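Local coordinates for putative nitrite reductase NADPH (Small subunit) oxidoreductase protein (Vibrio parahaemolyticus RIMD 2210633, PDB 3C0D), which probably acts as the small subunit of an NAD(P)H-dependent nitrite reductase in nitrate assimilation, and has a Rieske-like fold, at residues V30-I35 with V40-D45; D45-P48 with Y53-S56; Y74-S79 with G83-D88. All coordinates share one frame; numbering follows the deposited sequence.

Contact 1: residues V30-I35 with V40-D45; sequences VALFYI and VYAVQD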
# COMPACT_ATOMS: atom_id res chain seq x y z
N VAL A 30 3.76 4.98 -5.04
CA VAL A 30 2.87 4.34 -4.09
C VAL A 30 2.23 3.06 -4.63
O VAL A 30 1.95 2.94 -5.83
CB VAL A 30 1.74 5.31 -3.66
CG1 VAL A 30 0.88 4.69 -2.59
CG2 VAL A 30 2.35 6.61 -3.18
N ALA A 31 2.00 2.10 -3.75
CA ALA A 31 1.39 0.84 -4.12
C ALA A 31 0.03 0.75 -3.45
O ALA A 31 -0.06 0.83 -2.23
CB ALA A 31 2.28 -0.34 -3.70
N LEU A 32 -1.04 0.60 -4.23
CA LEU A 32 -2.38 0.50 -3.66
C LEU A 32 -2.79 -0.97 -3.57
O LEU A 32 -2.55 -1.74 -4.50
CB LEU A 32 -3.40 1.25 -4.51
CG LEU A 32 -3.19 2.76 -4.62
CD1 LEU A 32 -4.47 3.40 -5.10
CD2 LEU A 32 -2.78 3.33 -3.27
N PHE A 33 -3.40 -1.34 -2.46
CA PHE A 33 -3.82 -2.71 -2.25
C PHE A 33 -5.25 -2.72 -1.74
O PHE A 33 -5.52 -2.34 -0.60
CB PHE A 33 -2.92 -3.40 -1.22
CG PHE A 33 -1.59 -3.82 -1.76
CD1 PHE A 33 -1.48 -4.97 -2.56
CD2 PHE A 33 -0.42 -3.13 -1.42
CE1 PHE A 33 -0.21 -5.43 -3.00
CE2 PHE A 33 0.85 -3.57 -1.85
CZ PHE A 33 0.95 -4.73 -2.64
N TYR A 34 -6.17 -3.16 -2.60
CA TYR A 34 -7.58 -3.22 -2.23
C TYR A 34 -7.93 -4.54 -1.53
O TYR A 34 -7.83 -5.60 -2.14
CB TYR A 34 -8.44 -3.04 -3.49
CG TYR A 34 -9.90 -3.38 -3.31
CD1 TYR A 34 -10.62 -2.91 -2.22
CD2 TYR A 34 -10.57 -4.14 -4.27
CE1 TYR A 34 -12.00 -3.19 -2.09
CE2 TYR A 34 -11.94 -4.41 -4.15
CZ TYR A 34 -12.65 -3.93 -3.06
OH TYR A 34 -14.01 -4.13 -2.96
N ILE A 35 -8.32 -4.46 -0.26
CA ILE A 35 -8.70 -5.64 0.50
C ILE A 35 -10.21 -5.56 0.72
O ILE A 35 -10.67 -4.75 1.52
CB ILE A 35 -8.04 -5.68 1.91
CG1 ILE A 35 -6.54 -5.39 1.79
CG2 ILE A 35 -8.24 -7.03 2.53
CD1 ILE A 35 -5.78 -6.41 0.95
N VAL A 40 -8.95 0.05 1.28
CA VAL A 40 -7.74 0.20 0.47
C VAL A 40 -6.53 0.71 1.25
O VAL A 40 -6.61 1.71 1.97
CB VAL A 40 -8.02 1.13 -0.73
CG1 VAL A 40 -6.85 1.13 -1.68
CG2 VAL A 40 -9.27 0.68 -1.46
N TYR A 41 -5.41 -0.01 1.14
CA TYR A 41 -4.17 0.39 1.82
C TYR A 41 -3.08 0.83 0.83
O TYR A 41 -2.90 0.23 -0.23
CB TYR A 41 -3.65 -0.77 2.68
CG TYR A 41 -4.59 -1.13 3.79
CD1 TYR A 41 -5.72 -1.89 3.55
CD2 TYR A 41 -4.37 -0.66 5.09
CE1 TYR A 41 -6.62 -2.20 4.58
CE2 TYR A 41 -5.26 -0.95 6.13
CZ TYR A 41 -6.39 -1.72 5.87
OH TYR A 41 -7.29 -2.00 6.90
N ALA A 42 -2.35 1.89 1.18
CA ALA A 42 -1.29 2.43 0.34
C ALA A 42 0.03 2.32 1.06
O ALA A 42 0.11 2.65 2.24
CB ALA A 42 -1.58 3.88 0.04
N VAL A 43 1.08 1.89 0.36
CA VAL A 43 2.41 1.78 0.95
C VAL A 43 3.42 2.18 -0.12
O VAL A 43 3.10 2.13 -1.30
CB VAL A 43 2.73 0.34 1.41
CG1 VAL A 43 1.84 -0.07 2.56
CG2 VAL A 43 2.55 -0.63 0.23
N GLN A 44 4.63 2.59 0.27
CA GLN A 44 5.63 2.96 -0.73
C GLN A 44 5.90 1.74 -1.60
O GLN A 44 6.02 0.62 -1.09
CB GLN A 44 6.93 3.39 -0.08
CG GLN A 44 7.74 2.25 0.49
CD GLN A 44 8.96 2.77 1.20
OE1 GLN A 44 8.85 3.55 2.15
NE2 GLN A 44 10.14 2.34 0.75
N ASP A 45 6.02 1.97 -2.90
CA ASP A 45 6.26 0.90 -3.84
C ASP A 45 7.69 0.49 -3.84
O ASP A 45 8.00 -0.65 -4.15
CB ASP A 45 5.84 1.31 -5.25
CG ASP A 45 5.85 0.13 -6.22
OD1 ASP A 45 5.29 -0.93 -5.87
OD2 ASP A 45 6.39 0.27 -7.33

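Contact 2: residues D45-P48 with Y53-S56; sequences DWDP and YVMS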
# COMPACT_ATOMS: atom_id res chain seq x y z
N ASP A 45 6.02 1.97 -2.90
CA ASP A 45 6.26 0.90 -3.84
C ASP A 45 7.69 0.49 -3.84
O ASP A 45 8.00 -0.65 -4.15
CB ASP A 45 5.84 1.31 -5.25
CG ASP A 45 5.85 0.13 -6.22
OD1 ASP A 45 5.29 -0.93 -5.87
OD2 ASP A 45 6.39 0.27 -7.33
N TRP A 46 8.58 1.41 -3.49
CA TRP A 46 10.00 1.09 -3.44
C TRP A 46 10.32 0.18 -2.23
O TRP A 46 9.97 0.49 -1.10
CB TRP A 46 10.80 2.40 -3.37
CG TRP A 46 12.29 2.27 -3.21
CD1 TRP A 46 12.99 2.29 -2.05
CD2 TRP A 46 13.26 2.15 -4.26
NE1 TRP A 46 14.33 2.19 -2.29
CE2 TRP A 46 14.53 2.11 -3.65
CE3 TRP A 46 13.18 2.08 -5.66
CZ2 TRP A 46 15.72 1.99 -4.38
CZ3 TRP A 46 14.36 1.97 -6.40
CH2 TRP A 46 15.62 1.93 -5.75
N ASP A 47 10.96 -0.96 -2.51
CA ASP A 47 11.36 -1.94 -1.50
C ASP A 47 12.68 -1.48 -0.87
O ASP A 47 13.73 -1.53 -1.52
CB ASP A 47 11.56 -3.30 -2.16
CG ASP A 47 12.11 -4.34 -1.20
OD1 ASP A 47 12.51 -3.96 -0.07
OD2 ASP A 47 12.14 -5.53 -1.56
N PRO A 48 12.65 -1.07 0.40
CA PRO A 48 13.85 -0.61 1.11
C PRO A 48 14.96 -1.65 1.23
O PRO A 48 16.11 -1.32 1.44
CB PRO A 48 13.31 -0.21 2.47
CG PRO A 48 12.20 -1.21 2.67
CD PRO A 48 11.52 -1.24 1.32
N TYR A 53 11.44 -0.45 -7.29
CA TYR A 53 10.01 -0.23 -7.18
C TYR A 53 9.45 -1.57 -7.56
O TYR A 53 9.47 -1.93 -8.74
CB TYR A 53 9.49 0.79 -8.19
CG TYR A 53 10.11 2.15 -8.08
CD1 TYR A 53 9.84 2.98 -6.98
CD2 TYR A 53 10.96 2.62 -9.06
CE1 TYR A 53 10.42 4.25 -6.88
CE2 TYR A 53 11.54 3.87 -8.97
CZ TYR A 53 11.27 4.68 -7.89
OH TYR A 53 11.81 5.94 -7.86
N VAL A 54 8.96 -2.31 -6.57
CA VAL A 54 8.44 -3.64 -6.83
C VAL A 54 7.37 -4.12 -5.85
O VAL A 54 6.84 -5.23 -6.01
CB VAL A 54 9.60 -4.65 -6.87
CG1 VAL A 54 10.12 -4.94 -5.48
CG2 VAL A 54 9.15 -5.92 -7.56
N MSE A 55 7.03 -3.30 -4.86
CA MSE A 55 6.04 -3.72 -3.87
C MSE A 55 4.67 -4.00 -4.45
O MSE A 55 3.90 -4.78 -3.89
CB MSE A 55 5.92 -2.69 -2.75
CG MSE A 55 7.19 -2.55 -1.89
SE MSE A 55 8.00 -4.22 -1.19
CE MSE A 55 6.56 -4.81 -0.03
N SER A 56 4.36 -3.40 -5.59
CA SER A 56 3.05 -3.65 -6.16
C SER A 56 2.97 -5.10 -6.63
O SER A 56 1.89 -5.66 -6.77
CB SER A 56 2.79 -2.71 -7.33
OG SER A 56 3.08 -3.33 -8.56

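Contact 3: residues Y74-S79 with G83-D88; sequences YKQHFS and GQCLED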
# COMPACT_ATOMS: atom_id res chain seq x y z
N TYR A 74 13.59 -10.26 -1.85
CA TYR A 74 14.14 -11.01 -0.72
C TYR A 74 13.06 -11.49 0.28
O TYR A 74 13.33 -11.74 1.46
CB TYR A 74 15.21 -10.16 -0.03
CG TYR A 74 16.37 -9.87 -0.94
CD1 TYR A 74 17.25 -10.88 -1.34
CD2 TYR A 74 16.58 -8.58 -1.45
CE1 TYR A 74 18.31 -10.63 -2.23
CE2 TYR A 74 17.63 -8.31 -2.34
CZ TYR A 74 18.49 -9.34 -2.73
OH TYR A 74 19.52 -9.10 -3.62
N LYS A 75 11.84 -11.61 -0.24
CA LYS A 75 10.66 -12.08 0.48
C LYS A 75 10.26 -11.52 1.85
O LYS A 75 9.40 -12.11 2.50
CB LYS A 75 10.73 -13.61 0.61
CG LYS A 75 10.89 -14.36 -0.69
CD LYS A 75 9.70 -14.16 -1.62
CE LYS A 75 9.82 -15.06 -2.86
NZ LYS A 75 11.07 -14.81 -3.65
N GLN A 76 10.84 -10.41 2.30
CA GLN A 76 10.43 -9.88 3.60
C GLN A 76 8.94 -9.49 3.61
O GLN A 76 8.38 -9.11 2.58
CB GLN A 76 11.28 -8.67 3.99
CG GLN A 76 12.70 -8.99 4.40
CD GLN A 76 13.69 -8.86 3.25
OE1 GLN A 76 13.80 -7.81 2.64
NE2 GLN A 76 14.41 -9.94 2.96
N HIS A 77 8.31 -9.60 4.77
CA HIS A 77 6.89 -9.28 4.91
C HIS A 77 6.67 -7.89 5.48
O HIS A 77 7.24 -7.53 6.51
CB HIS A 77 6.21 -10.31 5.80
CG HIS A 77 6.10 -11.67 5.17
ND1 HIS A 77 5.14 -11.97 4.22
CD2 HIS A 77 6.85 -12.78 5.31
CE1 HIS A 77 5.31 -13.22 3.81
NE2 HIS A 77 6.35 -13.73 4.45
N PHE A 78 5.82 -7.12 4.82
CA PHE A 78 5.52 -5.77 5.28
C PHE A 78 4.04 -5.57 5.56
O PHE A 78 3.22 -5.75 4.66
CB PHE A 78 5.95 -4.76 4.22
CG PHE A 78 7.43 -4.68 4.01
CD1 PHE A 78 8.20 -3.80 4.77
CD2 PHE A 78 8.04 -5.42 3.01
CE1 PHE A 78 9.57 -3.66 4.52
CE2 PHE A 78 9.41 -5.29 2.75
CZ PHE A 78 10.17 -4.40 3.51
N SER A 79 3.69 -5.18 6.79
CA SER A 79 2.30 -4.92 7.17
C SER A 79 1.63 -3.82 6.35
O SER A 79 2.10 -2.68 6.36
CB SER A 79 2.23 -4.50 8.62
OG SER A 79 1.03 -3.75 8.83
N GLY A 83 3.06 -0.75 7.98
CA GLY A 83 4.20 -0.68 7.09
C GLY A 83 5.40 -1.42 7.64
O GLY A 83 6.37 -1.68 6.93
N GLN A 84 5.33 -1.75 8.92
CA GLN A 84 6.40 -2.46 9.61
C GLN A 84 6.80 -3.76 8.90
O GLN A 84 5.95 -4.49 8.43
CB GLN A 84 5.97 -2.79 11.04
CG GLN A 84 7.03 -3.43 11.92
CD GLN A 84 8.23 -2.52 12.14
OE1 GLN A 84 8.09 -1.30 12.24
NE2 GLN A 84 9.42 -3.11 12.23
N CYS A 85 8.09 -4.02 8.83
CA CYS A 85 8.57 -5.25 8.22
C CYS A 85 8.56 -6.26 9.35
O CYS A 85 8.98 -5.94 10.46
CB CYS A 85 10.00 -5.09 7.71
SG CYS A 85 10.67 -6.60 7.02
N LEU A 86 8.08 -7.48 9.09
CA LEU A 86 8.00 -8.49 10.14
C LEU A 86 9.31 -9.19 10.46
O LEU A 86 9.50 -9.64 11.59
CB LEU A 86 6.95 -9.55 9.80
CG LEU A 86 5.51 -9.08 9.59
CD1 LEU A 86 4.60 -10.29 9.39
CD2 LEU A 86 5.06 -8.25 10.79
N GLU A 87 10.22 -9.27 9.50
CA GLU A 87 11.49 -9.97 9.73
C GLU A 87 12.71 -9.08 9.89
O GLU A 87 13.85 -9.54 9.77
CB GLU A 87 11.73 -10.97 8.59
CG GLU A 87 10.63 -12.02 8.44
CD GLU A 87 9.64 -11.67 7.35
OE1 GLU A 87 9.19 -10.51 7.30
OE2 GLU A 87 9.30 -12.58 6.55
N ASP A 88 12.48 -7.81 10.19
CA ASP A 88 13.59 -6.89 10.36
C ASP A 88 12.98 -5.62 10.91
O ASP A 88 12.70 -4.68 10.17
CB ASP A 88 14.24 -6.64 9.00
CG ASP A 88 15.62 -6.06 9.13
OD1 ASP A 88 15.79 -5.11 9.92
OD2 ASP A 88 16.53 -6.57 8.44

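Contact 1: residues V30-I35 with V40-D45
Phe33 and Val43 meet at about a right angle on one face of an antiparallel beta hairpin. CG2 of Val43 reaches the phenyl edge in the plane of the ring, 4.0 Å from CE2 of Phe33. Because Val43 sets this methyl between its own backbone N and carbonyl carbon, CG2 also lies 3.9 Å from the CB of Ala31. Farther along the same face Tyr41 crosses Ile35, with Ile35 CG1 4.0 Å from Tyr41 CD1. On the other face Ala42 CB is touched by CD2 of Leu32 at 3.6 Å and by CG1 of Val30 at 3.7 Å. Near the turn on this face, CG2 of Val40 approaches CD1 of Tyr34 (3.9 Å). Trp96 of strand 95-100 packs on Val30 and Ala42, and Leu9 of strand 6-11 reaches Leu32. Two reciprocal pairs of backbone hydrogen bonds, Ala31 with Val43 and Phe33 with Tyr41, join the strands; the shortest runs 2.7 Å from Ala31 N to Val43 O. All hydrogen bonds across the strands join backbones, and side chains meet mostly through carbon, with Asp45 OD1, which bonds Ser56 N, beside Ala31 CB; the hairpin is a largely buried, hydrophobic centre of the domain.

Contact 2: residues D45-P48 with Y53-S56
The carbonyl oxygen of Asp45 is gripped by two backbone amides, Met55 N at 2.9 Å and Val54 N at 3.1 Å. They arrive differently: the N-H of Met55 comes in the carbonyl plane, that of Val54 from above it. This double hold closes a short antiparallel hairpin arm of the Rieske-like fold, in which Trp46 and Tyr53 form a non-hydrogen-bonded pair and the returning chain runs into a 3-10 turn. In cluster-binding Rieske proteins the corresponding arm probably carries the first ligand loop.

The carboxylate of Asp45 reinforces the closure. With its CG anti to the backbone N (chi1 -170°), OD1 turns to the 3-10 turn and accepts from Ser56 N at 2.7 Å, nearly along its own C-O axis, although the hydrogen is bent well off the line (132°). The carboxylate lies beside the start of the 3-10 turn, where the Ser56 amide, and perhaps the nearby Met55 amide, would be expected to stabilise its charge. OD2 points the other way, close to the CB of Tyr53, and the carboxylate plane is nearly parallel to that of the tyrosine ring, though offset from it.

On the more exposed side Trp46 and Tyr53 make a T-shaped stack, the edge of the indole directed at the tyrosine face, with planes at 68° and centroids of the six-membered rings 5.0 Å apart. Tyr53 also forms a cation-pi contact with Arg29. Asp47 bonds Ser71 OG through OD2 and Ile49 N through OD1, while its CB packs against the selenomethionine Met55, 3.8 Å from SE. Within the stack, the indole atom that does the touching is CE3 of Trp46, 3.6 Å above the plane of the Tyr53 ring and over its centre.

Contact 3: residues Y74-S79 with G83-D88
Phe78 packs against Gly83 and Cys85, which follow it across a tight turn. Its CB lies 4.1 Å from Gly83 O. CD1 brings the ring edge, in plane, to Gly83 O at 3.5 Å. CE1 then touches CB of Cys85, also at 3.5 Å, and toward the tip CE1 and CZ come under the sulfur. Cys85 SG, anti to its backbone N (chi1 177°), stands 4.3 Å from the ring centroid and close to the ring normal, a sulfur-aromatic contact over one face.

Backbone bonds fasten the two sides: Ser79 N to Gln84 O, Leu86 N to His77 O at 2.7 Å, and a weak one from Gly83 N to Ser79 O. Gly83 has a positive phi at which a side chain would collide with the carbonyl oxygen of the residue before it, a position suited to glycine. At the other end Glu87 substitutes a side chain for a backbone acceptor. Its OE1 takes the N-H of His77 at 2.8 Å, on the syn side, somewhat out of the carboxylate plane, with the N-H nearly straight (161°).

This hairpin-like return probably matches the turn after the second ligand loop of cluster-binding Rieske proteins. Strand 77-79 is an outermost strand of a three-stranded antiparallel sheet, paired with 67-70; Leu86 reaches Cys68 of that neighbour, and the backbone of Cys85 hydrogen-bonds to that of His91 in the following loop.

From the N terminus, strand 28-35 turns back through residues 36-38 into strand 39-47, and contact 1 closes that hairpin. Contact 2 starts at Asp45, the last residue of contact 1, so strand 39-47 serves both, and it closes the next loop, 49-52. Contact 3 comes later and closes the short turn 80-82. The three loops are in series, and none encloses another. Contact 2 is the middle piece in space: its Met55 O meets CZ of Phe33 in contact 1, and its Met55 CE and Pro48 CG pack on Phe78 of contact 3. Contacts 1 and 3 do not touch. The large antiparallel sheet is thereby joined to the three-stranded sheet.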